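Local structure of MtN3/saliva family (Thermodesulfovibrio yellowstonii, 4RNG) at the interface of chains A and B. The protein is a bacterial homologue of the SWEET transporters, a SemiSWEET that probably carries sugar across the membrane as a dimer of two small helical subunits. Residues are numbered along the deposited sequence; one frame, centred on the assembly and turned at random. Chains: chain A/B, MtN3/saliva family.

The interface of chains A and B. Residues chain A 37-40, 43, 84; chain B 25-26, 29, 39.
The loop of chain A before helix 41-60, and the first turn of that helix, meet helix 23-33 of chain B; CG2 of B:Val39, in the matching loop, lies against CB of A:Asp38. B:Gln26, the glutamine of the Pro-Gln motif of the PQ-loop family (B:Pro25-B:Gln26), reads the loop backbone with both ends of its amide. NE2 of B:Gln26 donates to the carbonyl O of A:Asp38 at 2.9 Å, with the acceptor close to the amide plane. OE1 of B:Gln26 accepts from the backbone N of A:Ser40 at 2.7 Å, 160° at the hydrogen. This pairing fixes the rotation of the amide. CG of B:Gln26 lies anti to the backbone N (chi1 -174°), and a bend at chi2 (64°) turns the amide toward the loop. On the aliphatic stem, SD of A:Met43 rests 3.6 Å from CB of B:Gln26. CB of A:Ser40 packs 3.5 Å from the carboxamide carbon CD of B:Gln26.

B:Lys29 runs extended alongside the same loop, its CD and CE near O of A:Asp38, bending at its last torsion, and its NZ donates to the carbonyl O of A:Val39 at 3.2 Å, from above the carbonyl plane. NZ of A:Lys84, in helix 64-86, reaches O of A:Val39 from the opposite face at 2.9 Å, so two lysines from different subunits share one acceptor. NZ of A:Lys84 and NZ of B:Lys29 stand 4.1 Å apart, where like charges would tend to repel and the shared oxygen may offset part of the cost. Within chain A, OG of A:Ser40 accepts from the backbone N of A:Met43, an N-cap-like bond that ties the loop to the first turn of helix 41-60.

The site lies at one end of the two-fold helical bundle, and its symmetry twin repeats the contact with the chains exchanged.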
ATOM      1  N   ARG A  37      -1.444  18.440   3.845  1.00 26.99           N
ATOM      2  CA  ARG A  37      -2.021  19.033   2.636  1.00 34.94           C
ATOM      3  C   ARG A  37      -1.779  18.167   1.390  1.00 30.19           C
ATOM      4  O   ARG A  37      -2.720  17.824   0.683  1.00 33.85           O
ATOM      5  CB  ARG A  37      -1.428  20.427   2.390  1.00 48.38           C
ATOM      6  CG  ARG A  37      -1.760  20.996   1.024  1.00 62.52           C
ATOM      7  CD  ARG A  37      -1.159  22.378   0.755  1.00 69.03           C
ATOM      8  NE  ARG A  37      -1.659  23.451   1.605  1.00 81.80           N
ATOM      9  CZ  ARG A  37      -1.180  24.694   1.589  1.00 78.40           C
ATOM     10  NH1 ARG A  37      -0.199  25.031   0.756  1.00 73.07           N
ATOM     11  NH2 ARG A  37      -1.692  25.612   2.397  1.00 76.26           N
ATOM     12  N   ASP A  38      -0.540  17.735   1.169  1.00 24.98           N
ATOM     13  CA  ASP A  38      -0.198  17.075  -0.086  1.00 28.19           C
ATOM     14  C   ASP A  38      -0.631  15.618  -0.099  1.00 27.47           C
ATOM     15  O   ASP A  38      -0.693  14.993  -1.149  1.00 36.95           O
ATOM     16  CB  ASP A  38       1.311  17.147  -0.343  1.00 34.71           C
ATOM     17  CG  ASP A  38       1.844  18.550  -0.301  1.00 42.08           C
ATOM     18  OD1 ASP A  38       1.197  19.448  -0.886  1.00 45.24           O
ATOM     19  OD2 ASP A  38       2.907  18.751   0.327  1.00 46.46           O
ATOM     20  N   VAL A  39      -0.929  15.085   1.078  1.00 26.75           N
ATOM     21  CA  VAL A  39      -1.326  13.693   1.215  1.00 22.71           C
ATOM     22  C   VAL A  39      -2.718  13.547   0.634  1.00 36.13           C
ATOM     23  O   VAL A  39      -3.580  14.398   0.866  1.00 34.37           O
ATOM     24  CB  VAL A  39      -1.286  13.239   2.706  1.00 22.85           C
ATOM     25  CG1 VAL A  39      -1.768  11.830   2.870  1.00 22.31           C
ATOM     26  CG2 VAL A  39       0.106  13.379   3.271  1.00 22.75           C
ATOM     27  N   SER A  40      -2.935  12.492  -0.142  1.00 22.17           N
ATOM     28  CA  SER A  40      -4.221  12.296  -0.786  1.00 22.30           C
ATOM     29  C   SER A  40      -5.193  11.499   0.084  1.00 22.42           C
ATOM     30  O   SER A  40      -4.898  10.364   0.449  1.00 33.69           O
ATOM     31  CB  SER A  40      -4.032  11.587  -2.114  1.00 21.62           C
ATOM     32  OG  SER A  40      -5.283  11.160  -2.625  1.00 30.69           O
ATOM     33  N   MET A  43      -6.568   8.363  -1.880  1.00 21.12           N
ATOM     34  CA  MET A  43      -5.669   7.197  -1.911  1.00 20.41           C
ATOM     35  C   MET A  43      -5.880   6.277  -0.712  1.00 25.97           C
ATOM     36  O   MET A  43      -5.948   5.059  -0.874  1.00 32.49           O
ATOM     37  CB  MET A  43      -4.187   7.597  -1.979  1.00 20.06           C
ATOM     38  CG  MET A  43      -3.238   6.402  -1.723  1.00 19.78           C
ATOM     39  SD  MET A  43      -1.458   6.771  -1.633  1.00 33.00           S
ATOM     40  CE  MET A  43      -0.810   5.303  -0.840  1.00 39.90           C
ATOM     41  N   LYS A  84      -4.885  12.807   8.781  1.00 25.74           N
ATOM     42  CA  LYS A  84      -5.114  13.619   7.601  1.00 37.81           C
ATOM     43  C   LYS A  84      -6.225  14.651   7.855  1.00 40.12           C
ATOM     44  O   LYS A  84      -6.106  15.833   7.517  1.00 38.34           O
ATOM     45  CB  LYS A  84      -5.466  12.721   6.419  1.00 35.76           C
ATOM     46  CG  LYS A  84      -6.008  13.467   5.217  1.00 33.28           C
ATOM     47  CD  LYS A  84      -4.984  14.270   4.477  1.00 30.64           C
ATOM     48  CE  LYS A  84      -5.633  14.820   3.224  1.00 30.95           C
ATOM     49  NZ  LYS A  84      -4.986  16.069   2.741  1.00 33.79           N
TER
ATOM     50  N   PRO B  25      -4.653   8.500  -7.460  1.00 23.84           N
ATOM     51  CA  PRO B  25      -4.958   9.835  -6.915  1.00 25.28           C
ATOM     52  C   PRO B  25      -3.801  10.548  -6.222  1.00 28.89           C
ATOM     53  O   PRO B  25      -3.756  11.784  -6.271  1.00 25.88           O
ATOM     54  CB  PRO B  25      -6.056   9.544  -5.881  1.00 24.11           C
ATOM     55  CG  PRO B  25      -6.736   8.356  -6.417  1.00 25.65           C
ATOM     56  CD  PRO B  25      -5.681   7.519  -7.062  1.00 24.72           C
ATOM     57  N   GLN B  26      -2.903   9.804  -5.574  1.00 27.14           N
ATOM     58  CA  GLN B  26      -1.783  10.437  -4.890  1.00 28.93           C
ATOM     59  C   GLN B  26      -0.813  10.960  -5.942  1.00 29.58           C
ATOM     60  O   GLN B  26      -0.292  12.068  -5.833  1.00 30.88           O
ATOM     61  CB  GLN B  26      -1.077   9.472  -3.927  1.00 19.57           C
ATOM     62  CG  GLN B  26       0.008  10.128  -3.100  1.00 19.73           C
ATOM     63  CD  GLN B  26      -0.519  11.199  -2.151  1.00 34.83           C
ATOM     64  OE1 GLN B  26      -1.027  10.881  -1.075  1.00 39.98           O
ATOM     65  NE2 GLN B  26      -0.392  12.473  -2.536  1.00 21.01           N
ATOM     66  N   LYS B  29      -2.322  14.107  -7.696  1.00 24.74           N
ATOM     67  CA  LYS B  29      -2.350  15.260  -6.813  1.00 26.50           C
ATOM     68  C   LYS B  29      -0.991  15.945  -6.760  1.00 28.49           C
ATOM     69  O   LYS B  29      -0.895  17.174  -6.844  1.00 29.25           O
ATOM     70  CB  LYS B  29      -2.797  14.837  -5.415  1.00 27.12           C
ATOM     71  CG  LYS B  29      -3.007  15.962  -4.446  1.00 23.28           C
ATOM     72  CD  LYS B  29      -3.460  15.393  -3.124  1.00 31.38           C
ATOM     73  CE  LYS B  29      -3.607  16.479  -2.083  1.00 39.62           C
ATOM     74  NZ  LYS B  29      -4.868  16.347  -1.307  1.00 45.48           N
ATOM     75  N   VAL B  39       3.968  14.613   1.832  1.00 22.30           N
ATOM     76  CA  VAL B  39       3.977  13.190   1.499  1.00 27.50           C
ATOM     77  C   VAL B  39       5.218  12.509   2.072  1.00 28.77           C
ATOM     78  O   VAL B  39       6.309  13.075   2.015  1.00 27.86           O
ATOM     79  CB  VAL B  39       3.956  12.986  -0.020  1.00 26.98           C
ATOM     80  CG1 VAL B  39       3.918  11.525  -0.334  1.00 30.42           C
ATOM     81  CG2 VAL B  39       2.750  13.678  -0.634  1.00 21.39           C
TER